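Local coordinates for ChrR-like cupin domain-containing protein (Ralstonia eutropha JMP134, PDB 3EBR), which is of unknown function but carries a ChrR-like cupin domain, a small beta-barrel fold that in many relatives holds a metal ion, at residues L12-M20 / V29-D37; M55-V66 / V87-P98. All coordinates share one frame; numbering follows the deposited sequence.

Contact 1 (L12-M20 / V29-D37); sequences LDGNDTPWM and VMVKYFKID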
loop_
_atom_site.group_PDB
_atom_site.type_symbol
_atom_site.label_atom_id
_atom_site.label_comp_id
_atom_site.label_asym_id
_atom_site.label_seq_id
_atom_site.Cartn_x
_atom_site.Cartn_y
_atom_site.Cartn_z
ATOM N N LEU A 12 -13.307 -3.714 -15.858
ATOM C CA LEU A 12 -12.790 -3.771 -17.224
ATOM C C LEU A 12 -12.864 -5.233 -17.623
ATOM O O LEU A 12 -12.181 -6.076 -17.026
ATOM C CB LEU A 12 -11.369 -3.217 -17.294
ATOM C CG LEU A 12 -10.682 -3.098 -18.654
ATOM C CD1 LEU A 12 -11.502 -2.300 -19.667
ATOM C CD2 LEU A 12 -9.320 -2.456 -18.453
ATOM N N ASP A 13 -13.708 -5.530 -18.616
ATOM C CA ASP A 13 -13.916 -6.899 -19.078
ATOM C C ASP A 13 -12.697 -7.345 -19.895
ATOM O O ASP A 13 -11.972 -6.509 -20.445
ATOM C CB ASP A 13 -15.211 -7.007 -19.903
ATOM C CG ASP A 13 -15.801 -8.406 -19.883
ATOM O OD1 ASP A 13 -16.246 -8.842 -18.792
ATOM O OD2 ASP A 13 -15.898 -9.031 -20.954
ATOM N N GLY A 14 -12.468 -8.655 -19.945
ATOM C CA GLY A 14 -11.339 -9.242 -20.678
ATOM C C GLY A 14 -11.157 -8.803 -22.128
ATOM O O GLY A 14 -10.032 -8.577 -22.563
ATOM N N ASN A 15 -12.268 -8.631 -22.842
ATOM C CA ASN A 15 -12.245 -8.192 -24.260
ATOM C C ASN A 15 -12.562 -6.661 -24.454
ATOM O O ASN A 15 -13.075 -6.272 -25.501
ATOM C CB ASN A 15 -13.032 -9.184 -25.194
ATOM C CG ASN A 15 -14.385 -9.592 -24.659
ATOM O OD1 ASN A 15 -14.935 -8.948 -23.775
ATOM N ND2 ASN A 15 -14.910 -10.692 -25.176
ATOM N N ASP A 16 -12.267 -5.836 -23.436
ATOM C CA ASP A 16 -12.374 -4.352 -23.483
ATOM C C ASP A 16 -10.976 -3.681 -23.325
ATOM O O ASP A 16 -10.870 -2.452 -23.184
ATOM C CB ASP A 16 -13.366 -3.818 -22.439
ATOM C CG ASP A 16 -14.814 -4.179 -22.743
ATOM O OD1 ASP A 16 -15.165 -4.546 -23.890
ATOM O OD2 ASP A 16 -15.626 -4.048 -21.809
ATOM N N THR A 17 -9.921 -4.501 -23.357
ATOM C CA THR A 17 -8.534 -4.094 -23.275
ATOM C C THR A 17 -7.824 -5.143 -24.163
ATOM O O THR A 17 -8.006 -6.347 -23.949
ATOM C CB THR A 17 -8.025 -4.022 -21.830
ATOM O OG1 THR A 17 -6.625 -3.730 -21.858
ATOM C CG2 THR A 17 -8.261 -5.323 -21.074
ATOM N N PRO A 18 -7.042 -4.705 -25.174
ATOM C CA PRO A 18 -6.443 -5.717 -26.054
ATOM C C PRO A 18 -5.195 -6.456 -25.559
ATOM O O PRO A 18 -4.439 -5.929 -24.737
ATOM C CB PRO A 18 -6.040 -4.886 -27.288
ATOM C CG PRO A 18 -5.733 -3.568 -26.769
ATOM C CD PRO A 18 -6.652 -3.340 -25.594
ATOM N N TRP A 19 -5.035 -7.694 -26.054
ATOM C CA TRP A 19 -3.844 -8.494 -25.828
ATOM C C TRP A 19 -2.878 -7.826 -26.768
ATOM O O TRP A 19 -3.264 -7.504 -27.893
ATOM C CB TRP A 19 -3.954 -9.962 -26.225
ATOM C CG TRP A 19 -4.546 -10.871 -25.234
ATOM C CD1 TRP A 19 -5.787 -11.420 -25.249
ATOM C CD2 TRP A 19 -3.885 -11.385 -24.073
ATOM N NE1 TRP A 19 -5.948 -12.253 -24.163
ATOM C CE2 TRP A 19 -4.793 -12.250 -23.422
ATOM C CE3 TRP A 19 -2.605 -11.196 -23.518
ATOM C CZ2 TRP A 19 -4.473 -12.916 -22.223
ATOM C CZ3 TRP A 19 -2.280 -11.862 -22.330
ATOM C CH2 TRP A 19 -3.213 -12.715 -21.696
HETATM N N MSE A 20 -1.642 -7.622 -26.338
HETATM C CA MSE A 20 -0.647 -6.969 -27.182
HETATM C C MSE A 20 0.754 -7.508 -26.926
HETATM O O MSE A 20 1.054 -7.880 -25.797
HETATM C CB MSE A 20 -0.687 -5.462 -26.948
HETATM C CG MSE A 20 -0.411 -5.001 -25.496
HETATM SE SE MSE A 20 -0.551 -3.082 -25.274
HETATM C CE MSE A 20 0.555 -2.705 -26.440
ATOM N N VAL A 29 5.760 -12.963 -26.173
ATOM C CA VAL A 29 5.217 -12.652 -24.850
ATOM C C VAL A 29 4.147 -11.588 -25.045
ATOM O O VAL A 29 4.467 -10.501 -25.540
ATOM C CB VAL A 29 6.283 -12.131 -23.872
ATOM C CG1 VAL A 29 5.634 -11.724 -22.552
ATOM C CG2 VAL A 29 7.373 -13.189 -23.654
HETATM N N MSE A 30 2.894 -11.917 -24.697
HETATM C CA MSE A 30 1.747 -11.001 -24.804
HETATM C C MSE A 30 1.417 -10.456 -23.423
HETATM O O MSE A 30 1.665 -11.123 -22.426
HETATM C CB MSE A 30 0.494 -11.700 -25.339
HETATM C CG MSE A 30 0.640 -12.495 -26.631
HETATM SE SE MSE A 30 1.052 -11.381 -28.143
HETATM C CE MSE A 30 -0.623 -10.336 -28.257
ATOM N N VAL A 31 0.832 -9.259 -23.384
ATOM C CA VAL A 31 0.418 -8.585 -22.152
ATOM C C VAL A 31 -0.954 -7.949 -22.377
ATOM O O VAL A 31 -1.273 -7.587 -23.503
ATOM C CB VAL A 31 1.454 -7.510 -21.711
ATOM C CG1 VAL A 31 1.634 -6.437 -22.790
ATOM C CG2 VAL A 31 1.076 -6.864 -20.363
ATOM N N LYS A 32 -1.773 -7.876 -21.327
ATOM C CA LYS A 32 -3.090 -7.235 -21.368
ATOM C C LYS A 32 -3.121 -6.322 -20.143
ATOM O O LYS A 32 -2.979 -6.812 -19.028
ATOM C CB LYS A 32 -4.230 -8.259 -21.361
ATOM C CG LYS A 32 -5.658 -7.642 -21.384
ATOM C CD LYS A 32 -6.790 -8.665 -21.359
ATOM C CE LYS A 32 -6.935 -9.413 -22.667
ATOM N NZ LYS A 32 -8.016 -10.447 -22.605
ATOM N N TYR A 33 -3.295 -5.016 -20.352
ATOM C CA TYR A 33 -3.329 -4.032 -19.259
ATOM C C TYR A 33 -4.742 -3.748 -18.742
ATOM O O TYR A 33 -5.621 -3.376 -19.522
ATOM C CB TYR A 33 -2.678 -2.710 -19.701
ATOM C CG TYR A 33 -1.211 -2.863 -19.997
ATOM C CD1 TYR A 33 -0.287 -2.881 -18.959
ATOM C CD2 TYR A 33 -0.739 -2.998 -21.307
ATOM C CE1 TYR A 33 1.064 -3.036 -19.202
ATOM C CE2 TYR A 33 0.623 -3.146 -21.560
ATOM C CZ TYR A 33 1.513 -3.161 -20.495
ATOM O OH TYR A 33 2.848 -3.325 -20.691
ATOM N N PHE A 34 -4.937 -3.933 -17.432
ATOM C CA PHE A 34 -6.209 -3.664 -16.741
ATOM C C PHE A 34 -6.168 -2.377 -15.925
ATOM O O PHE A 34 -7.171 -1.676 -15.862
ATOM C CB PHE A 34 -6.606 -4.831 -15.835
ATOM C CG PHE A 34 -7.036 -6.051 -16.589
ATOM C CD1 PHE A 34 -8.366 -6.212 -16.960
ATOM C CD2 PHE A 34 -6.122 -7.026 -16.945
ATOM C CE1 PHE A 34 -8.781 -7.331 -17.659
ATOM C CE2 PHE A 34 -6.531 -8.152 -17.650
ATOM C CZ PHE A 34 -7.865 -8.305 -18.005
ATOM N N LYS A 35 -5.044 -2.089 -15.268
ATOM C CA LYS A 35 -4.914 -0.888 -14.466
ATOM C C LYS A 35 -3.455 -0.446 -14.530
ATOM O O LYS A 35 -2.583 -1.290 -14.597
ATOM C CB LYS A 35 -5.329 -1.194 -13.023
ATOM C CG LYS A 35 -5.980 -0.046 -12.265
ATOM C CD LYS A 35 -7.401 0.153 -12.821
ATOM C CE LYS A 35 -8.140 1.266 -12.182
ATOM N NZ LYS A 35 -9.404 1.515 -12.940
ATOM N N ILE A 36 -3.205 0.862 -14.582
ATOM C CA ILE A 36 -1.861 1.433 -14.634
ATOM C C ILE A 36 -1.890 2.650 -13.716
ATOM O O ILE A 36 -2.116 3.748 -14.172
ATOM C CB ILE A 36 -1.426 1.805 -16.082
ATOM C CG1 ILE A 36 -1.434 0.587 -17.019
ATOM C CG2 ILE A 36 -0.037 2.429 -16.069
ATOM C CD1 ILE A 36 -0.958 0.890 -18.455
ATOM N N ASP A 37 -1.703 2.434 -12.414
ATOM C CA ASP A 37 -1.732 3.511 -11.409
ATOM C C ASP A 37 -0.435 4.351 -11.420
ATOM O O ASP A 37 0.609 3.850 -11.000
ATOM C CB ASP A 37 -1.971 2.925 -10.005
ATOM C CG ASP A 37 -2.056 3.998 -8.894
ATOM O OD1 ASP A 37 -2.256 5.202 -9.161
ATOM O OD2 ASP A 37 -1.937 3.617 -7.719
HETATM O O HOH W 1 -3.922 -3.812 -22.719
#
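M20 and V31 form an antiparallel hydrogen-bonded pair, with M20 N to V31 O at 2.9 Å and V31 N to M20 O at 2.8 Å. This sets the short strand 20-21 beside strand 30-37, as the edge strand, within this chain, of one sheet of the cupin barrel. Before it, the loop 13-19 runs over the same strand and is held by side chains. K32 does much of this work. Its chain leaves with CG anti to the backbone N (chi1 179°) and bends at chi3, which lays CE over one face of the W19 indole, 3.4 Å from the centroid of the five-membered ring. This is a CH-pi contact. The ammonium NZ goes on to G14 O and bonds it at 2.8 Å, from above the carbonyl plane. At the six-membered ring, W19 CE3 packs on M30 CB. M30 is bent at chi2 and chi3, and its CE folds back onto the M20 backbone. The selenium of M20, a selenomethionine like M30, meets the Y33 ring at its edge, a Met-aromatic contact. T17 splits its two branches. CG2 sits over a face of the F34 ring, while OG1 donates to Y33 O. L12 CD2 lies against F34 O (3.5 Å). Helix 133-146 also touches M20 and Y33, and L12 pairs with a strand of the second subunit. A water molecule links loop and strand: it donates to T17 OG1 and to P18 O, and accepts from Y33 N at 2.7 Å.

Contact 2 (M55-V66 / V87-P98); sequences MPRHHHTGTVIV and VVYETASTRHTP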
loop_
_atom_site.group_PDB
_atom_site.type_symbol
_atom_site.label_atom_id
_atom_site.label_comp_id
_atom_site.label_asym_id
_atom_site.label_seq_id
_atom_site.Cartn_x
_atom_site.Cartn_y
_atom_site.Cartn_z
HETATM N N MSE A 55 13.131 -16.147 -19.630
HETATM C CA MSE A 55 13.017 -14.671 -19.723
HETATM C C MSE A 55 14.134 -13.954 -18.981
HETATM O O MSE A 55 14.820 -14.589 -18.169
HETATM C CB MSE A 55 11.606 -14.243 -19.314
HETATM C CG MSE A 55 10.722 -14.288 -20.531
HETATM SE SE MSE A 55 8.959 -13.893 -20.166
HETATM C CE MSE A 55 9.061 -12.050 -19.202
ATOM N N PRO A 56 14.328 -12.635 -19.260
ATOM C CA PRO A 56 15.467 -11.959 -18.621
ATOM C C PRO A 56 15.369 -11.816 -17.117
ATOM O O PRO A 56 14.265 -11.764 -16.579
ATOM C CB PRO A 56 15.450 -10.565 -19.266
ATOM C CG PRO A 56 14.059 -10.356 -19.619
ATOM C CD PRO A 56 13.585 -11.679 -20.110
ATOM N N ARG A 57 16.535 -11.808 -16.467
ATOM C CA ARG A 57 16.604 -11.652 -15.034
ATOM C C ARG A 57 16.245 -10.199 -14.757
ATOM O O ARG A 57 16.667 -9.300 -15.497
ATOM C CB ARG A 57 17.984 -11.999 -14.474
ATOM C CG ARG A 57 18.041 -11.984 -12.932
ATOM C CD ARG A 57 19.289 -12.681 -12.412
ATOM N NE ARG A 57 20.512 -12.073 -12.944
ATOM C CZ ARG A 57 21.296 -11.162 -12.351
ATOM N NH1 ARG A 57 21.078 -10.707 -11.112
ATOM N NH2 ARG A 57 22.364 -10.720 -13.015
ATOM N N HIS A 58 15.414 -9.987 -13.747
ATOM C CA HIS A 58 14.999 -8.651 -13.369
ATOM C C HIS A 58 15.108 -8.476 -11.874
ATOM O O HIS A 58 14.962 -9.441 -11.130
ATOM C CB HIS A 58 13.553 -8.350 -13.818
ATOM C CG HIS A 58 12.500 -9.212 -13.178
ATOM N ND1 HIS A 58 11.955 -10.310 -13.805
ATOM C CD2 HIS A 58 11.875 -9.118 -11.977
ATOM C CE1 HIS A 58 11.045 -10.858 -13.017
ATOM N NE2 HIS A 58 10.984 -10.159 -11.897
ATOM N N HIS A 59 15.396 -7.243 -11.471
ATOM C CA HIS A 59 15.447 -6.813 -10.091
ATOM C C HIS A 59 14.169 -6.030 -10.025
ATOM O O HIS A 59 13.935 -5.220 -10.932
ATOM C CB HIS A 59 16.621 -5.890 -9.822
ATOM C CG HIS A 59 16.647 -5.316 -8.437
ATOM N ND1 HIS A 59 17.450 -5.817 -7.436
ATOM C CD2 HIS A 59 15.977 -4.274 -7.894
ATOM C CE1 HIS A 59 17.276 -5.108 -6.338
ATOM N NE2 HIS A 59 16.385 -4.168 -6.588
ATOM N N HIS A 60 13.359 -6.268 -8.990
ATOM C CA HIS A 60 12.093 -5.560 -8.801
ATOM C C HIS A 60 12.134 -4.726 -7.511
ATOM O O HIS A 60 12.510 -5.239 -6.456
ATOM C CB HIS A 60 10.912 -6.527 -8.814
ATOM C CG HIS A 60 9.599 -5.830 -8.724
ATOM N ND1 HIS A 60 9.224 -4.855 -9.619
ATOM C CD2 HIS A 60 8.564 -5.978 -7.874
ATOM C CE1 HIS A 60 8.029 -4.404 -9.300
ATOM N NE2 HIS A 60 7.598 -5.079 -8.252
ATOM N N THR A 61 11.728 -3.453 -7.613
ATOM C CA THR A 61 11.743 -2.510 -6.489
ATOM C C THR A 61 10.641 -2.624 -5.423
ATOM O O THR A 61 10.883 -2.236 -4.277
ATOM C CB THR A 61 11.753 -1.058 -7.052
ATOM O OG1 THR A 61 10.594 -0.841 -7.862
ATOM C CG2 THR A 61 13.013 -0.814 -7.895
ATOM N N GLY A 62 9.458 -3.120 -5.792
ATOM C CA GLY A 62 8.332 -3.286 -4.851
ATOM C C GLY A 62 7.905 -4.736 -4.789
ATOM O O GLY A 62 8.743 -5.624 -4.838
ATOM N N THR A 63 6.613 -4.988 -4.662
ATOM C CA THR A 63 6.100 -6.349 -4.573
ATOM C C THR A 63 5.448 -6.774 -5.873
ATOM O O THR A 63 5.204 -5.944 -6.756
ATOM C CB THR A 63 5.068 -6.459 -3.452
ATOM O OG1 THR A 63 4.021 -5.523 -3.699
ATOM C CG2 THR A 63 5.702 -6.147 -2.108
ATOM N N VAL A 64 5.213 -8.079 -5.991
ATOM C CA VAL A 64 4.539 -8.681 -7.127
ATOM C C VAL A 64 3.686 -9.839 -6.605
ATOM O O VAL A 64 4.218 -10.706 -5.920
ATOM C CB VAL A 64 5.487 -9.254 -8.203
ATOM C CG1 VAL A 64 4.674 -9.816 -9.374
ATOM C CG2 VAL A 64 6.429 -8.214 -8.723
ATOM N N ILE A 65 2.382 -9.814 -6.868
ATOM C CA ILE A 65 1.469 -10.888 -6.511
ATOM C C ILE A 65 1.189 -11.569 -7.851
ATOM O O ILE A 65 0.748 -10.891 -8.779
ATOM C CB ILE A 65 0.166 -10.387 -5.917
ATOM C CG1 ILE A 65 0.419 -9.671 -4.580
ATOM C CG2 ILE A 65 -0.815 -11.560 -5.723
ATOM C CD1 ILE A 65 -0.810 -9.025 -3.989
ATOM N N VAL A 66 1.469 -12.867 -7.972
ATOM C CA VAL A 66 1.233 -13.604 -9.204
ATOM C C VAL A 66 0.289 -14.782 -8.974
ATOM O O VAL A 66 0.597 -15.644 -8.158
ATOM C CB VAL A 66 2.533 -14.180 -9.822
ATOM C CG1 VAL A 66 2.205 -14.870 -11.128
ATOM C CG2 VAL A 66 3.578 -13.105 -10.058
ATOM N N VAL A 87 -0.393 -19.203 -5.999
ATOM C CA VAL A 87 -0.151 -17.791 -5.737
ATOM C C VAL A 87 1.310 -17.626 -5.332
ATOM O O VAL A 87 1.761 -18.315 -4.417
ATOM C CB VAL A 87 -1.046 -17.204 -4.619
ATOM C CG1 VAL A 87 -0.627 -15.757 -4.286
ATOM C CG2 VAL A 87 -2.481 -17.238 -5.027
ATOM N N VAL A 88 2.040 -16.769 -6.048
ATOM C CA VAL A 88 3.437 -16.439 -5.752
ATOM C C VAL A 88 3.452 -14.977 -5.282
ATOM O O VAL A 88 2.806 -14.143 -5.902
ATOM C CB VAL A 88 4.380 -16.628 -6.962
ATOM C CG1 VAL A 88 5.788 -16.100 -6.641
ATOM C CG2 VAL A 88 4.437 -18.082 -7.381
ATOM N N TYR A 89 4.168 -14.689 -4.194
ATOM C CA TYR A 89 4.285 -13.344 -3.640
ATOM C C TYR A 89 5.768 -12.958 -3.607
ATOM O O TYR A 89 6.491 -13.411 -2.721
ATOM C CB TYR A 89 3.661 -13.278 -2.233
ATOM C CG TYR A 89 3.330 -11.858 -1.739
ATOM C CD1 TYR A 89 4.335 -10.953 -1.326
ATOM C CD2 TYR A 89 1.991 -11.433 -1.645
ATOM C CE1 TYR A 89 4.010 -9.660 -0.873
ATOM C CE2 TYR A 89 1.662 -10.151 -1.192
ATOM C CZ TYR A 89 2.675 -9.270 -0.818
ATOM O OH TYR A 89 2.323 -8.022 -0.363
ATOM N N GLU A 90 6.218 -12.170 -4.596
ATOM C CA GLU A 90 7.597 -11.688 -4.649
ATOM C C GLU A 90 7.711 -10.457 -3.713
ATOM O O GLU A 90 6.837 -9.587 -3.744
ATOM C CB GLU A 90 8.073 -11.262 -6.052
ATOM C CG GLU A 90 7.847 -12.160 -7.291
ATOM C CD GLU A 90 8.607 -11.632 -8.562
ATOM O OE1 GLU A 90 9.825 -11.384 -8.503
ATOM O OE2 GLU A 90 8.019 -11.575 -9.667
ATOM N N THR A 91 8.770 -10.377 -2.903
ATOM C CA THR A 91 9.007 -9.241 -1.981
ATOM C C THR A 91 10.018 -8.236 -2.563
ATOM O O THR A 91 10.777 -8.568 -3.454
ATOM C CB THR A 91 9.472 -9.726 -0.606
ATOM O OG1 THR A 91 10.592 -10.602 -0.763
ATOM C CG2 THR A 91 8.361 -10.482 0.088
ATOM N N ALA A 92 10.020 -7.019 -2.021
ATOM C CA ALA A 92 10.892 -5.901 -2.459
ATOM C C ALA A 92 12.410 -6.169 -2.603
ATOM O O ALA A 92 12.967 -7.010 -1.898
ATOM C CB ALA A 92 10.670 -4.703 -1.531
ATOM N N SER A 93 13.015 -5.459 -3.566
ATOM C CA SER A 93 14.453 -5.480 -3.898
ATOM C C SER A 93 15.099 -6.868 -4.028
ATOM O O SER A 93 16.157 -7.123 -3.473
ATOM C CB SER A 93 15.202 -4.619 -2.866
ATOM O OG SER A 93 14.610 -3.330 -2.799
ATOM N N THR A 94 14.434 -7.751 -4.758
ATOM C CA THR A 94 14.899 -9.119 -4.997
ATOM C C THR A 94 15.052 -9.336 -6.505
ATOM O O THR A 94 14.388 -8.656 -7.306
ATOM C CB THR A 94 13.950 -10.138 -4.359
ATOM O OG1 THR A 94 12.631 -9.933 -4.863
ATOM C CG2 THR A 94 13.944 -9.965 -2.841
ATOM N N ARG A 95 15.922 -10.288 -6.864
ATOM C CA ARG A 95 16.256 -10.628 -8.256
ATOM C C ARG A 95 15.728 -12.005 -8.643
ATOM O O ARG A 95 15.878 -12.960 -7.880
ATOM C CB ARG A 95 17.769 -10.512 -8.451
ATOM C CG ARG A 95 18.211 -9.063 -8.357
ATOM C CD ARG A 95 19.689 -8.859 -8.302
ATOM N NE ARG A 95 19.989 -7.428 -8.166
ATOM C CZ ARG A 95 21.199 -6.899 -7.965
ATOM N NH1 ARG A 95 22.310 -7.650 -7.903
ATOM N NH2 ARG A 95 21.301 -5.572 -7.846
ATOM N N HIS A 96 15.097 -12.087 -9.817
ATOM C CA HIS A 96 14.493 -13.317 -10.331
ATOM C C HIS A 96 14.586 -13.490 -11.836
ATOM O O HIS A 96 14.433 -12.513 -12.568
ATOM C CB HIS A 96 13.014 -13.331 -9.989
ATOM C CG HIS A 96 12.736 -13.445 -8.533
ATOM N ND1 HIS A 96 12.307 -12.376 -7.783
ATOM C CD2 HIS A 96 12.912 -14.474 -7.670
ATOM C CE1 HIS A 96 12.185 -12.754 -6.525
ATOM N NE2 HIS A 96 12.546 -14.023 -6.426
ATOM N N THR A 97 14.748 -14.746 -12.270
ATOM C CA THR A 97 14.841 -15.143 -13.668
ATOM C C THR A 97 13.648 -16.073 -13.923
ATOM O O THR A 97 13.751 -17.284 -13.691
ATOM C CB THR A 97 16.157 -15.864 -13.967
ATOM O OG1 THR A 97 17.239 -15.012 -13.617
ATOM C CG2 THR A 97 16.249 -16.217 -15.449
ATOM N N PRO A 98 12.504 -15.519 -14.375
ATOM C CA PRO A 98 11.358 -16.395 -14.599
ATOM C C PRO A 98 11.549 -17.237 -15.847
ATOM O O PRO A 98 12.214 -16.804 -16.796
ATOM C CB PRO A 98 10.203 -15.417 -14.795
ATOM C CG PRO A 98 10.839 -14.222 -15.390
ATOM C CD PRO A 98 12.188 -14.123 -14.737
#
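H59 and R95 meet as side chains on a non-hydrogen-bonded antiparallel pair. Extended from CG to NE, the R95 chain carries NE to H59 ND1, to which it donates at 3.1 Å. The bond is tilted 20° from the imidazole plane, and the two flat groups stand 65° apart. H59 NE2 is bonded to E117 of the fourth subunit, so both ring nitrogens have partners.

H58 takes the first torsion that puts CG between the backbone N and carbonyl carbon (chi1 64°). One face of its ring then lies against H96 O, and its edge turns to the E90 carboxylate, with NE2 3.8 Å from OE1. E90 runs alongside V64, its OE2 3.7 Å from V64 CB. E90 OE1 lies 2.8 Å from H96 ND1. H58, H60, E90 and H96 point to the same face of the strands, consistent with the interior of the cupin barrel. On the face of I65 and Y89, I65 CG1 packs on Y89 CE2 at 3.6 Å.

S93 and T94 both face H60 in a G1 beta bulge. Strand 58-60 lies between strands 94-100 and 118-121, and strand 64-70 between 87-90 and 108-115. V87 to Y89 continue the sheet into the second subunit.

Overall arrangement
The chain reaches contact 1 first. There 12-20 and 29-37 close a short loop of eight residues, which ties the N-terminal part to the edge of the six-stranded sheet. The chain then passes through strand 42-49 and opens contact 2, where 55-66 and 87-98 enclose twenty residues that include strand 73-75. The two contacts follow in series and neither nests nor crosses. Contact 2 spans both sheets: 64-66 with 87-90 belongs to the six-stranded sheet and 58-60 with 94-96 to the five-stranded one. The centres of contact 1 and contact 2 are about 20 Å apart, on opposite sides of the chain's centre. V29 CG2 and M55 SE nevertheless touch at 3.9 Å, and both contacts reach the second subunit.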